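Local coordinates for protein oxidized polyvinyl alcohol hydrolase (Pseudomonas sp. VM15C, PDB 3WWC) that hydrolyses beta-diketones such as 4,6-nonanedione and cleaves oxidized polyvinyl alcohol in the second step of its degradation, at residues A[64-69]-A[98-103]. The protein carries 1 engineered substitution. Sequence-based numbering, arbitrary orientation.
Sequences VWVPMT and IAPVRA
I98 N donates to W65 O at 2.9 Å, nearly straight, with 163° at the hydrogen. It is the one direct hydrogen bond between 64-69 and 98-103, on neighbouring parallel strands of the central sheet; W65 also pairs with T96. The strands belong to a beta-alpha-beta unit whose helix is 75-80. Two prolines, P67 and P100, interrupt the backbone pairing. P67 has no N-H to offer I98 O, which has no conventional partner and instead receives a CA-H...O contact from V66 CA at 3.2 Å. V66 CG1, anti to the backbone N (chi1 175°), lies beside the same oxygen and meets P100 CD at 3.7 Å.

The packing is close here. V64 CG1 touches I98 CD1, and M68 CG rests against P100 CG at 3.8 Å; helix 148-160 covers this face. P67 CG meets A99 CB at 4.0 Å on the face toward helix 75-80.

Past P100 the chains spread to 8.3 Å between T69 CA and R102 CA. A water accepts from T69 N and donates to P100 O at 2.8 Å. T69 CG2 sits over one guanidinium face of R102, 3.5 Å from NE. R102 NH2 bonds to R112 O, and T69 OG1 to E73 O. Proline removes two successive N-H donors, so apolar contacts hold the strands there, and water joins the next pair where they part near the butanoate-binding region.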
ATOM      1  N   VAL A  64       7.147  -9.814  -8.544  1.00  8.22           N
ATOM      2  CA  VAL A  64       6.843  -9.941  -7.114  1.00  8.15           C
ATOM      3  C   VAL A  64       5.657  -9.143  -6.723  1.00  7.70           C
ATOM      4  O   VAL A  64       5.470  -8.001  -7.178  1.00  8.96           O
ATOM      5  CB  VAL A  64       8.075  -9.479  -6.299  1.00  9.22           C
ATOM      6  CG1 VAL A  64       7.736  -9.270  -4.809  1.00  9.31           C
ATOM      7  CG2 VAL A  64       9.191 -10.570  -6.420  1.00 10.77           C
ATOM      8  N   TRP A  65       4.841  -9.756  -5.856  1.00  6.61           N
ATOM      9  CA  TRP A  65       3.668  -9.098  -5.284  1.00  6.65           C
ATOM     10  C   TRP A  65       3.801  -9.188  -3.764  1.00  7.66           C
ATOM     11  O   TRP A  65       3.912 -10.302  -3.212  1.00  7.31           O
ATOM     12  CB  TRP A  65       2.411  -9.823  -5.774  1.00  7.59           C
ATOM     13  CG  TRP A  65       1.094  -9.397  -5.111  1.00  8.03           C
ATOM     14  CD1 TRP A  65       0.104 -10.240  -4.682  1.00  8.36           C
ATOM     15  CD2 TRP A  65       0.570  -8.052  -4.933  1.00  7.08           C
ATOM     16  NE1 TRP A  65      -0.991  -9.519  -4.260  1.00  7.47           N
ATOM     17  CE2 TRP A  65      -0.731  -8.177  -4.405  1.00  7.20           C
ATOM     18  CE3 TRP A  65       1.085  -6.760  -5.176  1.00  8.14           C
ATOM     19  CZ2 TRP A  65      -1.542  -7.065  -4.111  1.00  7.66           C
ATOM     20  CZ3 TRP A  65       0.285  -5.652  -4.888  1.00  8.44           C
ATOM     21  CH2 TRP A  65      -1.010  -5.809  -4.362  1.00  8.40           C
ATOM     22  N   VAL A  66       3.744  -8.040  -3.080  1.00  6.54           N
ATOM     23  CA  VAL A  66       3.837  -7.953  -1.618  1.00  7.66           C
ATOM     24  C   VAL A  66       2.500  -7.370  -1.153  1.00  6.91           C
ATOM     25  O   VAL A  66       2.333  -6.157  -1.079  1.00  6.98           O
ATOM     26  CB  VAL A  66       5.032  -7.021  -1.219  1.00  8.07           C
ATOM     27  CG1 VAL A  66       5.101  -6.810   0.261  1.00  7.92           C
ATOM     28  CG2 VAL A  66       6.326  -7.670  -1.697  1.00  7.71           C
ATOM     29  N   PRO A  67       1.531  -8.244  -0.838  1.00  7.51           N
ATOM     30  CA  PRO A  67       0.215  -7.794  -0.394  1.00  7.48           C
ATOM     31  C   PRO A  67       0.174  -7.581   1.101  1.00  6.91           C
ATOM     32  O   PRO A  67       0.762  -8.356   1.890  1.00  8.09           O
ATOM     33  CB  PRO A  67      -0.685  -8.957  -0.819  1.00  6.94           C
ATOM     34  CG  PRO A  67       0.221 -10.176  -0.608  1.00  6.50           C
ATOM     35  CD  PRO A  67       1.533  -9.702  -1.133  1.00  7.14           C
ATOM     36  N   MET A  68      -0.543  -6.530   1.487  1.00  6.86           N
ATOM     37  CA  MET A  68      -0.684  -6.207   2.915  1.00  7.49           C
ATOM     38  C   MET A  68      -2.124  -6.129   3.327  1.00  8.28           C
ATOM     39  O   MET A  68      -2.931  -5.474   2.664  1.00  8.54           O
ATOM     40  CB  MET A  68      -0.012  -4.875   3.209  1.00  8.56           C
ATOM     41  CG  MET A  68       1.477  -5.003   3.018  1.00  8.49           C
ATOM     42  SD  MET A  68       2.357  -3.417   3.193  1.00 11.71           S
ATOM     43  CE  MET A  68       1.911  -2.621   1.737  1.00  9.95           C
ATOM     44  N   THR A  69      -2.446  -6.762   4.451  1.00  8.66           N
ATOM     45  CA  THR A  69      -3.782  -6.667   5.005  1.00  8.18           C
ATOM     46  C   THR A  69      -3.982  -5.311   5.672  1.00  8.89           C
ATOM     47  O   THR A  69      -3.076  -4.445   5.692  1.00  8.20           O
ATOM     48  CB  THR A  69      -3.965  -7.819   6.022  1.00  9.04           C
ATOM     49  OG1 THR A  69      -5.366  -7.896   6.348  1.00  9.31           O
ATOM     50  CG2 THR A  69      -3.134  -7.585   7.303  1.00  7.86           C
ATOM     51  N   ILE A  98       5.062 -12.395  -1.547  1.00  7.85           N
ATOM     52  CA  ILE A  98       5.871 -12.299  -0.317  1.00  7.12           C
ATOM     53  C   ILE A  98       5.053 -11.370   0.564  1.00  7.55           C
ATOM     54  O   ILE A  98       5.035 -10.144   0.357  1.00  8.02           O
ATOM     55  CB  ILE A  98       7.241 -11.712  -0.636  1.00  7.23           C
ATOM     56  CG1 ILE A  98       7.935 -12.511  -1.761  1.00  7.81           C
ATOM     57  CG2 ILE A  98       8.080 -11.749   0.645  1.00  9.87           C
ATOM     58  CD1 ILE A  98       9.246 -11.832  -2.193  1.00 10.05           C
ATOM     59  N   ALA A  99       4.367 -11.955   1.567  1.00  8.28           N
ATOM     60  CA  ALA A  99       3.378 -11.238   2.379  1.00  7.99           C
ATOM     61  C   ALA A  99       3.846 -11.035   3.779  1.00  8.32           C
ATOM     62  O   ALA A  99       4.005 -12.004   4.534  1.00  9.24           O
ATOM     63  CB  ALA A  99       2.089 -12.095   2.398  1.00  8.02           C
ATOM     64  N   PRO A 100       4.051  -9.797   4.178  1.00  7.05           N
ATOM     65  CA  PRO A 100       4.528  -9.531   5.539  1.00  7.55           C
ATOM     66  C   PRO A 100       3.441  -9.603   6.580  1.00  8.22           C
ATOM     67  O   PRO A 100       2.299  -9.256   6.318  1.00  8.80           O
ATOM     68  CB  PRO A 100       5.069  -8.093   5.449  1.00  7.30           C
ATOM     69  CG  PRO A 100       4.120  -7.444   4.369  1.00  8.11           C
ATOM     70  CD  PRO A 100       3.963  -8.557   3.344  1.00  7.65           C
ATOM     71  N   VAL A 101       3.817 -10.066   7.774  1.00  8.14           N
ATOM     72  CA  VAL A 101       2.900 -10.094   8.933  1.00  7.61           C
ATOM     73  C   VAL A 101       3.100  -8.773   9.668  1.00  7.47           C
ATOM     74  O   VAL A 101       4.239  -8.271   9.780  1.00  9.23           O
ATOM     75  CB  VAL A 101       3.240 -11.293   9.824  1.00  7.29           C
ATOM     76  CG1 VAL A 101       2.380 -11.315  11.123  1.00  8.94           C
ATOM     77  CG2 VAL A 101       2.990 -12.575   9.012  1.00  8.76           C
ATOM     78  N   ARG A 102       2.026  -8.201  10.189  1.00  7.13           N
ATOM     79  CA  ARG A 102       2.084  -6.934  10.918  1.00  7.84           C
ATOM     80  C   ARG A 102       2.876  -7.098  12.229  1.00  7.63           C
ATOM     81  O   ARG A 102       2.771  -8.143  12.906  1.00  8.25           O
ATOM     82  CB  ARG A 102       0.655  -6.448  11.235  1.00  8.14           C
ATOM     83  CG  ARG A 102      -0.136  -6.092   9.979  1.00  8.24           C
ATOM     84  CD  ARG A 102      -1.637  -5.849  10.252  1.00  7.90           C
ATOM     85  NE  ARG A 102      -2.214  -7.118  10.649  1.00  7.72           N
ATOM     86  CZ  ARG A 102      -3.408  -7.276  11.190  1.00  8.41           C
ATOM     87  NH1 ARG A 102      -4.219  -6.230  11.365  1.00  9.06           N
ATOM     88  NH2 ARG A 102      -3.730  -8.497  11.665  1.00  8.75           N
ATOM     89  N   ALA A 103       3.673  -6.095  12.583  1.00  8.90           N
ATOM     90  CA  ALA A 103       4.468  -6.171  13.804  1.00  8.99           C
ATOM     91  C   ALA A 103       3.572  -6.421  15.031  1.00 10.67           C
ATOM     92  O   ALA A 103       3.900  -7.263  15.901  1.00  9.92           O
ATOM     93  CB  ALA A 103       5.239  -4.841  13.961  1.00  8.62           C
TER
HETATM   94  O   HOH W   1      -0.381  -8.882   5.523  1.00  8.49           O